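Local coordinates for MaoC-like dehydratase (Phytophthora Capsici, PDB 3KH8), which probably catalyses the reversible hydration of enoyl-CoA thioesters, as a hot-dog-fold lyase of the MaoC and hydratase 2 family, at residues Y54-L59 and L136-G141; D99-F103 and G227-S231; L196-V200 and I277-F281. One frame throughout, in Å; residues are numbered along the deposited sequence.

Interaction 1: residues Y54-L59 and L136-G141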
ATOM      1  N   TYR A  54       1.002  -4.472  15.060  1.00 16.72           N
ATOM      2  CA  TYR A  54       1.464  -4.043  13.744  1.00 16.15           C
ATOM      3  C   TYR A  54       2.770  -4.770  13.448  1.00 15.61           C
ATOM      4  O   TYR A  54       3.529  -5.088  14.368  1.00 15.42           O
ATOM      5  CB  TYR A  54       1.701  -2.521  13.720  1.00 16.00           C
ATOM      6  CG  TYR A  54       2.840  -2.080  14.619  1.00 16.14           C
ATOM      7  CD1 TYR A  54       4.129  -1.888  14.111  1.00 15.86           C
ATOM      8  CD2 TYR A  54       2.636  -1.883  15.984  1.00 15.91           C
ATOM      9  CE1 TYR A  54       5.175  -1.505  14.937  1.00 16.03           C
ATOM     10  CE2 TYR A  54       3.675  -1.500  16.816  1.00 15.99           C
ATOM     11  CZ  TYR A  54       4.939  -1.317  16.292  1.00 16.23           C
ATOM     12  OH  TYR A  54       5.966  -0.943  17.127  1.00 16.56           O
ATOM     13  N   ASN A  55       3.030  -5.037  12.170  1.00 15.02           N
ATOM     14  CA  ASN A  55       4.353  -5.505  11.759  1.00 14.40           C
ATOM     15  C   ASN A  55       5.070  -4.461  10.900  1.00 14.38           C
ATOM     16  O   ASN A  55       4.510  -3.396  10.626  1.00 13.79           O
ATOM     17  CB  ASN A  55       4.303  -6.904  11.101  1.00 14.19           C
ATOM     18  CG  ASN A  55       3.461  -6.957   9.826  1.00 13.62           C
ATOM     19  OD1 ASN A  55       3.360  -5.987   9.076  1.00 13.13           O
ATOM     20  ND2 ASN A  55       2.869  -8.121   9.569  1.00 12.63           N
ATOM     21  N   GLN A  56       6.311  -4.752  10.506  1.00 14.27           N
ATOM     22  CA  GLN A  56       7.086  -3.847   9.658  1.00 14.52           C
ATOM     23  C   GLN A  56       6.353  -3.479   8.377  1.00 13.92           C
ATOM     24  O   GLN A  56       6.344  -2.317   7.970  1.00 14.04           O
ATOM     25  CB  GLN A  56       8.425  -4.469   9.278  1.00 14.78           C
ATOM     26  CG  GLN A  56       9.490  -4.326  10.315  1.00 17.17           C
ATOM     27  CD  GLN A  56      10.873  -4.389   9.717  1.00 19.00           C
ATOM     28  OE1 GLN A  56      11.116  -5.135   8.764  1.00 19.93           O
ATOM     29  NE2 GLN A  56      11.786  -3.597  10.263  1.00 18.07           N
ATOM     30  N   ARG A  57       5.756  -4.480   7.738  1.00 13.34           N
ATOM     31  CA  ARG A  57       5.030  -4.274   6.488  1.00 12.83           C
ATOM     32  C   ARG A  57       3.883  -3.267   6.656  1.00 12.51           C
ATOM     33  O   ARG A  57       3.656  -2.442   5.773  1.00 12.29           O
ATOM     34  CB  ARG A  57       4.527  -5.613   5.944  1.00 12.99           C
ATOM     35  CG  ARG A  57       3.792  -5.545   4.616  1.00 13.13           C
ATOM     36  CD  ARG A  57       3.509  -6.948   4.125  1.00 13.99           C
ATOM     37  NE  ARG A  57       2.740  -6.979   2.888  1.00 15.16           N
ATOM     38  CZ  ARG A  57       1.506  -7.466   2.791  1.00 16.90           C
ATOM     39  NH1 ARG A  57       0.900  -7.963   3.866  1.00 18.70           N
ATOM     40  NH2 ARG A  57       0.878  -7.470   1.622  1.00 17.23           N
ATOM     41  N   ASP A  58       3.182  -3.321   7.792  1.00 12.16           N
ATOM     42  CA  ASP A  58       2.140  -2.332   8.100  1.00 11.91           C
ATOM     43  C   ASP A  58       2.701  -0.909   8.129  1.00 11.61           C
ATOM     44  O   ASP A  58       2.037   0.027   7.690  1.00 11.69           O
ATOM     45  CB  ASP A  58       1.446  -2.641   9.435  1.00 11.90           C
ATOM     46  CG  ASP A  58       0.729  -3.984   9.432  1.00 12.46           C
ATOM     47  OD1 ASP A  58       0.036  -4.306   8.441  1.00 11.96           O
ATOM     48  OD2 ASP A  58       0.856  -4.715  10.441  1.00 13.37           O
ATOM     49  N   LEU A  59       3.912  -0.756   8.664  1.00 11.29           N
ATOM     50  CA  LEU A  59       4.576   0.549   8.725  1.00 11.06           C
ATOM     51  C   LEU A  59       4.892   1.092   7.331  1.00 10.86           C
ATOM     52  O   LEU A  59       4.666   2.276   7.053  1.00 10.63           O
ATOM     53  CB  LEU A  59       5.857   0.475   9.570  1.00 11.10           C
ATOM     54  CG  LEU A  59       5.748   0.079  11.051  1.00 11.53           C
ATOM     55  CD1 LEU A  59       7.133   0.057  11.700  1.00 11.26           C
ATOM     56  CD2 LEU A  59       4.825   1.006  11.819  1.00 11.22           C
ATOM     57  N   LEU A 136       7.398   4.074  18.279  1.00 20.04           N
ATOM     58  CA  LEU A 136       7.103   2.658  18.102  1.00 19.85           C
ATOM     59  C   LEU A 136       8.347   1.882  17.686  1.00 19.86           C
ATOM     60  O   LEU A 136       9.198   2.404  16.967  1.00 19.75           O
ATOM     61  CB  LEU A 136       5.996   2.464  17.059  1.00 19.70           C
ATOM     62  CG  LEU A 136       4.599   3.000  17.378  1.00 19.38           C
ATOM     63  CD1 LEU A 136       3.723   2.924  16.135  1.00 19.23           C
ATOM     64  CD2 LEU A 136       3.958   2.250  18.543  1.00 19.28           C
ATOM     65  N   ASP A 137       8.442   0.639  18.157  1.00 20.09           N
ATOM     66  CA  ASP A 137       9.479  -0.297  17.724  1.00 20.38           C
ATOM     67  C   ASP A 137       9.307  -0.530  16.220  1.00 20.13           C
ATOM     68  O   ASP A 137       8.267  -1.030  15.792  1.00 20.09           O
ATOM     69  CB  ASP A 137       9.333  -1.617  18.496  1.00 20.68           C
ATOM     70  CG  ASP A 137      10.476  -2.596  18.241  1.00 22.07           C
ATOM     71  OD1 ASP A 137      11.195  -2.482  17.222  1.00 23.45           O
ATOM     72  OD2 ASP A 137      10.648  -3.506  19.078  1.00 23.98           O
ATOM     73  N   PRO A 138      10.317  -0.152  15.410  1.00 20.07           N
ATOM     74  CA  PRO A 138      10.164  -0.279  13.956  1.00 20.23           C
ATOM     75  C   PRO A 138      10.237  -1.718  13.423  1.00 20.30           C
ATOM     76  O   PRO A 138      10.009  -1.937  12.235  1.00 20.16           O
ATOM     77  CB  PRO A 138      11.316   0.569  13.402  1.00 20.19           C
ATOM     78  CG  PRO A 138      12.326   0.611  14.489  1.00 20.18           C
ATOM     79  CD  PRO A 138      11.587   0.499  15.785  1.00 20.03           C
ATOM     80  N   SER A 139      10.530  -2.682  14.296  1.00 20.44           N
ATOM     81  CA  SER A 139      10.536  -4.096  13.905  1.00 20.59           C
ATOM     82  C   SER A 139       9.169  -4.763  14.105  1.00 20.39           C
ATOM     83  O   SER A 139       9.003  -5.955  13.838  1.00 20.32           O
ATOM     84  CB  SER A 139      11.629  -4.860  14.661  1.00 20.76           C
ATOM     85  OG  SER A 139      11.287  -5.005  16.030  1.00 22.55           O
ATOM     86  N   GLY A 140       8.187  -3.987  14.559  1.00 19.90           N
ATOM     87  CA  GLY A 140       6.867  -4.526  14.875  1.00 19.70           C
ATOM     88  C   GLY A 140       6.623  -4.482  16.369  1.00 19.63           C
ATOM     89  O   GLY A 140       7.556  -4.278  17.146  1.00 19.36           O
ATOM     90  N   GLY A 141       5.370  -4.659  16.775  1.00 19.62           N
ATOM     91  CA  GLY A 141       5.029  -4.605  18.190  1.00 19.79           C
ATOM     92  C   GLY A 141       3.582  -4.907  18.512  1.00 19.85           C
ATOM     93  O   GLY A 141       2.719  -4.917  17.636  1.00 19.80           O
TER
HETATM   94  O   HOH W   1       7.445  -7.009  12.016  1.00 24.38           O
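L136 brings CB to 3.4 Å from Y54 OH, approaching the phenol obliquely. The next residue supplies the acceptor: Y54 OH donates to D137 O over 2.7 Å, with that oxygen at the ring edge. D137 O also takes G140 N, closing a type I turn from D137 to G140, while D137 OD1 accepts S139 N, an Asx turn, and S139 OG from the same face of its carboxylate. P138 offers its carbonyl to the first turn of helix 56-65. Q56 NE2 donates to P138 O at 3.1 Å, in its own amide plane but above that of the carbonyl, and L59 CD1 touches the same P138 O at 3.5 Å. A water joins S139 O to Q56 N. G140, at a phi of 111° that suits glycine, lays CA 3.4 Å from Y54 O. At G141 the chains pair as antiparallel strands: Y54 N to G141 O and G141 N to Y54 O both measure 3.1 Å. Chi1 of 66° sets Y54 CG between backbone N and carbonyl carbon and lays the ring against the paired strand, G141 N over one face, offset toward the rim. N55 and D58 form the helix capping box; across the dimer D58 OD1 forms a salt bridge with R57 of the second subunit. A largely polar set of turn carbonyls and one antiparallel bridge should thus hold the strand-to-helix junction against the turn.

Interaction 2: residues D99-F103 and G227-S231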
ATOM      1  N   ASP A  99      -5.976  -8.177   7.989  1.00 18.06           N
ATOM      2  CA  ASP A  99      -6.865  -8.205   6.828  1.00 18.07           C
ATOM      3  C   ASP A  99      -7.650  -6.895   6.708  1.00 17.80           C
ATOM      4  O   ASP A  99      -7.451  -5.976   7.506  1.00 17.86           O
ATOM      5  CB  ASP A  99      -7.828  -9.395   6.948  1.00 18.03           C
ATOM      6  CG  ASP A  99      -8.433  -9.820   5.610  1.00 18.60           C
ATOM      7  OD1 ASP A  99      -8.087  -9.250   4.550  1.00 16.77           O
ATOM      8  OD2 ASP A  99      -9.277 -10.741   5.628  1.00 19.57           O
ATOM      9  N   VAL A 100      -8.526  -6.812   5.706  1.00 17.56           N
ATOM     10  CA  VAL A 100      -9.508  -5.736   5.602  1.00 17.67           C
ATOM     11  C   VAL A 100     -10.308  -5.673   6.912  1.00 17.79           C
ATOM     12  O   VAL A 100     -10.741  -6.708   7.436  1.00 17.45           O
ATOM     13  CB  VAL A 100     -10.450  -5.950   4.382  1.00 17.82           C
ATOM     14  CG1 VAL A 100     -11.644  -4.998   4.406  1.00 17.91           C
ATOM     15  CG2 VAL A 100      -9.681  -5.791   3.066  1.00 17.58           C
ATOM     16  N   VAL A 101     -10.452  -4.466   7.457  1.00 17.97           N
ATOM     17  CA  VAL A 101     -11.253  -4.240   8.661  1.00 18.41           C
ATOM     18  C   VAL A 101     -12.552  -3.549   8.244  1.00 18.82           C
ATOM     19  O   VAL A 101     -12.553  -2.345   7.975  1.00 18.95           O
ATOM     20  CB  VAL A 101     -10.493  -3.378   9.714  1.00 18.56           C
ATOM     21  CG1 VAL A 101     -11.343  -3.181  10.982  1.00 18.24           C
ATOM     22  CG2 VAL A 101      -9.149  -4.004  10.063  1.00 18.06           C
ATOM     23  N   PRO A 102     -13.662  -4.307   8.162  1.00 19.25           N
ATOM     24  CA  PRO A 102     -14.938  -3.689   7.792  1.00 19.82           C
ATOM     25  C   PRO A 102     -15.312  -2.534   8.725  1.00 20.48           C
ATOM     26  O   PRO A 102     -15.140  -2.633   9.941  1.00 20.20           O
ATOM     27  CB  PRO A 102     -15.933  -4.851   7.902  1.00 19.87           C
ATOM     28  CG  PRO A 102     -15.089  -6.064   7.606  1.00 19.21           C
ATOM     29  CD  PRO A 102     -13.792  -5.771   8.314  1.00 19.35           C
ATOM     30  N   PHE A 103     -15.791  -1.442   8.137  1.00 21.55           N
ATOM     31  CA  PHE A 103     -16.074  -0.212   8.874  1.00 22.80           C
ATOM     32  C   PHE A 103     -17.505  -0.226   9.420  1.00 23.64           C
ATOM     33  O   PHE A 103     -18.428  -0.606   8.701  1.00 23.39           O
ATOM     34  CB  PHE A 103     -15.863   1.012   7.967  1.00 22.82           C
ATOM     35  CG  PHE A 103     -15.946   2.330   8.695  1.00 23.31           C
ATOM     36  CD1 PHE A 103     -14.813   2.887   9.287  1.00 23.53           C
ATOM     37  CD2 PHE A 103     -17.158   3.009   8.794  1.00 23.43           C
ATOM     38  CE1 PHE A 103     -14.889   4.100   9.971  1.00 24.65           C
ATOM     39  CE2 PHE A 103     -17.246   4.220   9.474  1.00 23.99           C
ATOM     40  CZ  PHE A 103     -16.110   4.769  10.065  1.00 24.24           C
ATOM     41  N   GLY A 227      -6.158   0.713   7.748  1.00 12.91           N
ATOM     42  CA  GLY A 227      -7.194   0.377   8.724  1.00 13.15           C
ATOM     43  C   GLY A 227      -8.579   0.975   8.576  1.00 13.47           C
ATOM     44  O   GLY A 227      -9.544   0.420   9.112  1.00 13.35           O
ATOM     45  N   ASP A 228      -8.690   2.104   7.872  1.00 13.49           N
ATOM     46  CA  ASP A 228      -9.978   2.793   7.729  1.00 13.68           C
ATOM     47  C   ASP A 228     -10.623   2.533   6.366  1.00 13.53           C
ATOM     48  O   ASP A 228     -10.347   3.232   5.388  1.00 13.03           O
ATOM     49  CB  ASP A 228      -9.833   4.300   8.005  1.00 13.64           C
ATOM     50  CG  ASP A 228     -11.173   5.039   8.008  1.00 14.51           C
ATOM     51  OD1 ASP A 228     -12.218   4.429   7.685  1.00 14.91           O
ATOM     52  OD2 ASP A 228     -11.179   6.245   8.333  1.00 14.50           O
ATOM     53  N   TYR A 229     -11.511   1.538   6.335  1.00 13.70           N
ATOM     54  CA  TYR A 229     -12.127   1.059   5.097  1.00 14.29           C
ATOM     55  C   TYR A 229     -13.505   1.670   4.806  1.00 14.67           C
ATOM     56  O   TYR A 229     -14.214   1.218   3.901  1.00 14.68           O
ATOM     57  CB  TYR A 229     -12.176  -0.483   5.088  1.00 14.05           C
ATOM     58  CG  TYR A 229     -10.802  -1.122   5.052  1.00 14.16           C
ATOM     59  CD1 TYR A 229     -10.237  -1.542   3.846  1.00 14.32           C
ATOM     60  CD2 TYR A 229     -10.053  -1.289   6.220  1.00 14.00           C
ATOM     61  CE1 TYR A 229      -8.967  -2.123   3.810  1.00 13.79           C
ATOM     62  CE2 TYR A 229      -8.789  -1.857   6.192  1.00 13.36           C
ATOM     63  CZ  TYR A 229      -8.252  -2.274   4.987  1.00 13.20           C
ATOM     64  OH  TYR A 229      -6.995  -2.839   4.962  1.00 13.23           O
ATOM     65  N   ASN A 230     -13.855   2.714   5.556  1.00 15.42           N
ATOM     66  CA  ASN A 230     -15.066   3.511   5.319  1.00 16.25           C
ATOM     67  C   ASN A 230     -15.337   3.741   3.832  1.00 16.78           C
ATOM     68  O   ASN A 230     -14.488   4.278   3.108  1.00 16.49           O
ATOM     69  CB  ASN A 230     -14.948   4.857   6.056  1.00 16.42           C
ATOM     70  CG  ASN A 230     -16.278   5.607   6.160  1.00 17.02           C
ATOM     71  OD1 ASN A 230     -17.218   5.364   5.400  1.00 17.85           O
ATOM     72  ND2 ASN A 230     -16.350   6.532   7.111  1.00 17.58           N
ATOM     73  N   SER A 231     -16.528   3.338   3.385  1.00 17.42           N
ATOM     74  CA  SER A 231     -16.932   3.460   1.980  1.00 18.31           C
ATOM     75  C   SER A 231     -16.971   4.906   1.481  1.00 18.63           C
ATOM     76  O   SER A 231     -16.903   5.151   0.278  1.00 18.51           O
ATOM     77  CB  SER A 231     -18.291   2.787   1.748  1.00 18.38           C
ATOM     78  OG  SER A 231     -19.290   3.374   2.565  1.00 19.96           O
TER
HETATM   79  O   HOH W   2     -12.257   0.262   8.932  1.00 13.39           O
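The amide of N230 lies stacked on the ring of F103, the two planes only 18° apart. On that same face N230 CB lies 3.7 Å from the F103 ring centroid, almost on the normal, a CH-pi contact, while the amide reaches ND2 out over the rim, 3.4 Å from F103 CE2. With CG anti to the backbone N (chi1 -172°), the F103 ring is carried across N230, and its CD1 comes 3.4 Å from D228 OD1. D228 OD1 also accepts N230 N in an Asx turn, and N230 OD1 accepts L232 N, a bond that should limit the rotation of the amide over the ring. A second CH-pi contact is made at the other aromatic: V100 CG1 stands 4.0 Å from the Y229 centroid, over the face. V101 O comes obliquely to Y229 CD2 at 3.2 Å. The polar link is indirect, through a water that donates to V101 O and G227 O and accepts from Y229 N, so one molecule gathers three backbone groups. The G-D-x-N run at 227-230 is consistent with part of the hydratase 2 signature, which in relatives contributes to the active site. The contact joins the loop between helices 91-94 and 106-109 to the loop between helices 219-223 and 236-241; H250, just before helix 251-266, donates a hydrogen bond from NE2 to D228 O, and R57 of the second subunit packs on Y229.

Interaction 3: residues L196-V200 and I277-F281; sequences LPARV and IRVRF
R278 projects from strand 274-281, part of the hot dog sheet, and holds the loop 196-200 that leads toward strand 209-214. The hydrogen bonds are made by its guanidinium: R278 NH2 donates to A198 O over 2.8 Å (159° at the hydrogen), within the carbonyl plane and the guanidinium plane alike, and R278 NH1 adds a weak bond to the same oxygen. Chi1 (60°) turns CG between the backbone N and the carbonyl carbon, and from there the chain runs extended to NE and carries the guanidinium to the loop. A salt bridge from R278 NH2 to E321 OE1 on strand 314-324 gives the guanidinium an anionic partner beside the A198 carbonyl, which should help fix its rotation. Van der Waals contacts from two aliphatic side chains cover both faces: V200 CG2 lies over one, 3.6 Å from R278 NH2, and P197 CG over the opposite one, 3.7 Å from R278 NH1. V200 also rests on L304 of strand 302-309, so the loop is seated on the sheet as well as on the arginine. Like charges meet at the outer end, where R199 NH1 lies 3.5 Å from R280 NH1 over one face of the R280 guanidinium, the planes 65° apart; R280 has a weak, long ion pair with D318. A water also bridges the segments, donating to P197 O at 2.7 Å and weakly accepting from R278 NH1.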
ATOM      1  N   LEU A 196      -9.807  21.708  28.640  1.00 30.22           N
ATOM      2  CA  LEU A 196      -9.284  21.810  27.281  1.00 29.63           C
ATOM      3  C   LEU A 196      -8.043  22.697  27.221  1.00 29.20           C
ATOM      4  O   LEU A 196      -7.970  23.705  27.927  1.00 29.21           O
ATOM      5  CB  LEU A 196     -10.357  22.342  26.324  1.00 29.69           C
ATOM      6  CG  LEU A 196     -11.720  21.644  26.248  1.00 29.78           C
ATOM      7  CD1 LEU A 196     -12.664  22.446  25.357  1.00 29.63           C
ATOM      8  CD2 LEU A 196     -11.617  20.193  25.763  1.00 29.47           C
ATOM      9  N   PRO A 197      -7.057  22.324  26.378  1.00 28.58           N
ATOM     10  CA  PRO A 197      -5.900  23.189  26.157  1.00 28.17           C
ATOM     11  C   PRO A 197      -6.303  24.480  25.440  1.00 27.76           C
ATOM     12  O   PRO A 197      -7.397  24.559  24.875  1.00 27.36           O
ATOM     13  CB  PRO A 197      -4.992  22.340  25.256  1.00 28.15           C
ATOM     14  CG  PRO A 197      -5.905  21.402  24.569  1.00 28.32           C
ATOM     15  CD  PRO A 197      -6.989  21.097  25.563  1.00 28.75           C
ATOM     16  N   ALA A 198      -5.421  25.475  25.476  1.00 27.52           N
ATOM     17  CA  ALA A 198      -5.665  26.763  24.828  1.00 27.36           C
ATOM     18  C   ALA A 198      -5.989  26.595  23.348  1.00 27.31           C
ATOM     19  O   ALA A 198      -5.391  25.756  22.663  1.00 27.38           O
ATOM     20  CB  ALA A 198      -4.463  27.676  25.004  1.00 27.42           C
ATOM     21  N   ARG A 199      -6.946  27.388  22.871  1.00 27.01           N
ATOM     22  CA  ARG A 199      -7.286  27.439  21.451  1.00 26.91           C
ATOM     23  C   ARG A 199      -6.091  27.936  20.648  1.00 26.21           C
ATOM     24  O   ARG A 199      -5.464  28.933  21.008  1.00 26.15           O
ATOM     25  CB  ARG A 199      -8.497  28.351  21.219  1.00 27.33           C
ATOM     26  CG  ARG A 199      -8.713  28.761  19.758  1.00 28.80           C
ATOM     27  CD  ARG A 199     -10.060  29.450  19.543  1.00 30.88           C
ATOM     28  NE  ARG A 199     -11.187  28.556  19.809  1.00 32.43           N
ATOM     29  CZ  ARG A 199     -11.580  27.569  19.007  1.00 33.58           C
ATOM     30  NH1 ARG A 199     -10.940  27.322  17.868  1.00 33.61           N
ATOM     31  NH2 ARG A 199     -12.618  26.818  19.349  1.00 34.19           N
ATOM     32  N   VAL A 200      -5.776  27.224  19.571  1.00 25.53           N
ATOM     33  CA  VAL A 200      -4.671  27.598  18.698  1.00 24.75           C
ATOM     34  C   VAL A 200      -5.032  28.829  17.865  1.00 24.55           C
ATOM     35  O   VAL A 200      -6.026  28.836  17.135  1.00 24.43           O
ATOM     36  CB  VAL A 200      -4.237  26.419  17.791  1.00 24.76           C
ATOM     37  CG1 VAL A 200      -3.175  26.861  16.786  1.00 24.26           C
ATOM     38  CG2 VAL A 200      -3.725  25.265  18.641  1.00 23.85           C
ATOM     39  N   ILE A 277       1.121  16.601  18.296  1.00 15.91           N
ATOM     40  CA  ILE A 277       0.448  17.261  17.195  1.00 15.65           C
ATOM     41  C   ILE A 277      -1.056  17.237  17.457  1.00 15.56           C
ATOM     42  O   ILE A 277      -1.610  16.204  17.846  1.00 15.37           O
ATOM     43  CB  ILE A 277       0.824  16.613  15.817  1.00 15.74           C
ATOM     44  CG1 ILE A 277       0.170  17.366  14.650  1.00 15.78           C
ATOM     45  CG2 ILE A 277       0.515  15.100  15.803  1.00 15.45           C
ATOM     46  CD1 ILE A 277       0.810  17.094  13.295  1.00 15.49           C
ATOM     47  N   ARG A 278      -1.702  18.388  17.286  1.00 15.40           N
ATOM     48  CA  ARG A 278      -3.160  18.470  17.359  1.00 15.34           C
ATOM     49  C   ARG A 278      -3.712  19.379  16.267  1.00 15.45           C
ATOM     50  O   ARG A 278      -3.089  20.381  15.904  1.00 15.29           O
ATOM     51  CB  ARG A 278      -3.631  18.914  18.748  1.00 15.60           C
ATOM     52  CG  ARG A 278      -3.134  20.287  19.204  1.00 15.95           C
ATOM     53  CD  ARG A 278      -3.740  20.623  20.553  1.00 17.24           C
ATOM     54  NE  ARG A 278      -3.213  21.861  21.125  1.00 17.42           N
ATOM     55  CZ  ARG A 278      -3.956  22.913  21.459  1.00 17.66           C
ATOM     56  NH1 ARG A 278      -5.275  22.895  21.281  1.00 17.76           N
ATOM     57  NH2 ARG A 278      -3.379  23.984  21.984  1.00 17.95           N
ATOM     58  N   VAL A 279      -4.875  19.018  15.736  1.00 15.39           N
ATOM     59  CA  VAL A 279      -5.451  19.714  14.593  1.00 15.53           C
ATOM     60  C   VAL A 279      -6.966  19.701  14.701  1.00 16.32           C
ATOM     61  O   VAL A 279      -7.537  18.946  15.502  1.00 16.23           O
ATOM     62  CB  VAL A 279      -5.062  19.034  13.236  1.00 15.34           C
ATOM     63  CG1 VAL A 279      -3.546  18.965  13.049  1.00 14.42           C
ATOM     64  CG2 VAL A 279      -5.693  17.637  13.103  1.00 14.72           C
ATOM     65  N   ARG A 280      -7.614  20.535  13.897  1.00 16.73           N
ATOM     66  CA  ARG A 280      -9.019  20.311  13.594  1.00 17.91           C
ATOM     67  C   ARG A 280      -9.211  20.177  12.093  1.00 17.82           C
ATOM     68  O   ARG A 280      -8.459  20.757  11.306  1.00 18.08           O
ATOM     69  CB  ARG A 280      -9.931  21.385  14.204  1.00 18.30           C
ATOM     70  CG  ARG A 280      -9.912  22.727  13.513  1.00 20.32           C
ATOM     71  CD  ARG A 280     -10.841  23.722  14.217  1.00 22.32           C
ATOM     72  NE  ARG A 280     -10.464  25.092  13.884  1.00 24.50           N
ATOM     73  CZ  ARG A 280      -9.605  25.828  14.582  1.00 24.68           C
ATOM     74  NH1 ARG A 280      -9.037  25.345  15.680  1.00 24.28           N
ATOM     75  NH2 ARG A 280      -9.323  27.058  14.185  1.00 25.80           N
ATOM     76  N   PHE A 281     -10.207  19.394  11.701  1.00 18.08           N
ATOM     77  CA  PHE A 281     -10.516  19.201  10.296  1.00 18.57           C
ATOM     78  C   PHE A 281     -11.625  20.163   9.910  1.00 18.83           C
ATOM     79  O   PHE A 281     -12.752  20.068  10.405  1.00 19.24           O
ATOM     80  CB  PHE A 281     -10.890  17.740  10.030  1.00 18.45           C
ATOM     81  CG  PHE A 281      -9.855  16.765  10.517  1.00 18.71           C
ATOM     82  CD1 PHE A 281      -8.664  16.585   9.815  1.00 18.39           C
ATOM     83  CD2 PHE A 281     -10.053  16.049  11.694  1.00 19.37           C
ATOM     84  CE1 PHE A 281      -7.691  15.695  10.271  1.00 18.97           C
ATOM     85  CE2 PHE A 281      -9.080  15.153  12.160  1.00 19.58           C
ATOM     86  CZ  PHE A 281      -7.900  14.978  11.444  1.00 19.16           C
TER
HETATM   87  O   HOH W   3      -8.325  23.668  22.541  1.00 32.31           O

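From the N terminus, the chain first meets 54-59, where strand 48-54 passes into helix 56-65; interaction 1 closes the loop from there to the turn 136-141 before strand 141-154. Segment 99-103 falls within that loop, and its partner 227-231 lies beyond it, so interactions 1 and 2 cross. Interaction 2 in turn spans the sequence in which 196-200 lies, and 277-281 follows 231, so interactions 2 and 3 cross as well, whereas 1 and 3 are in series. Interaction 2 links the hydratase 2 N-terminal and MaoC-like regions; interaction 3 ties the loop between strands 192-193 and 209-214 to strand 274-281. Interactions 1 and 2, centres about 19 Å apart, both touch the second subunit.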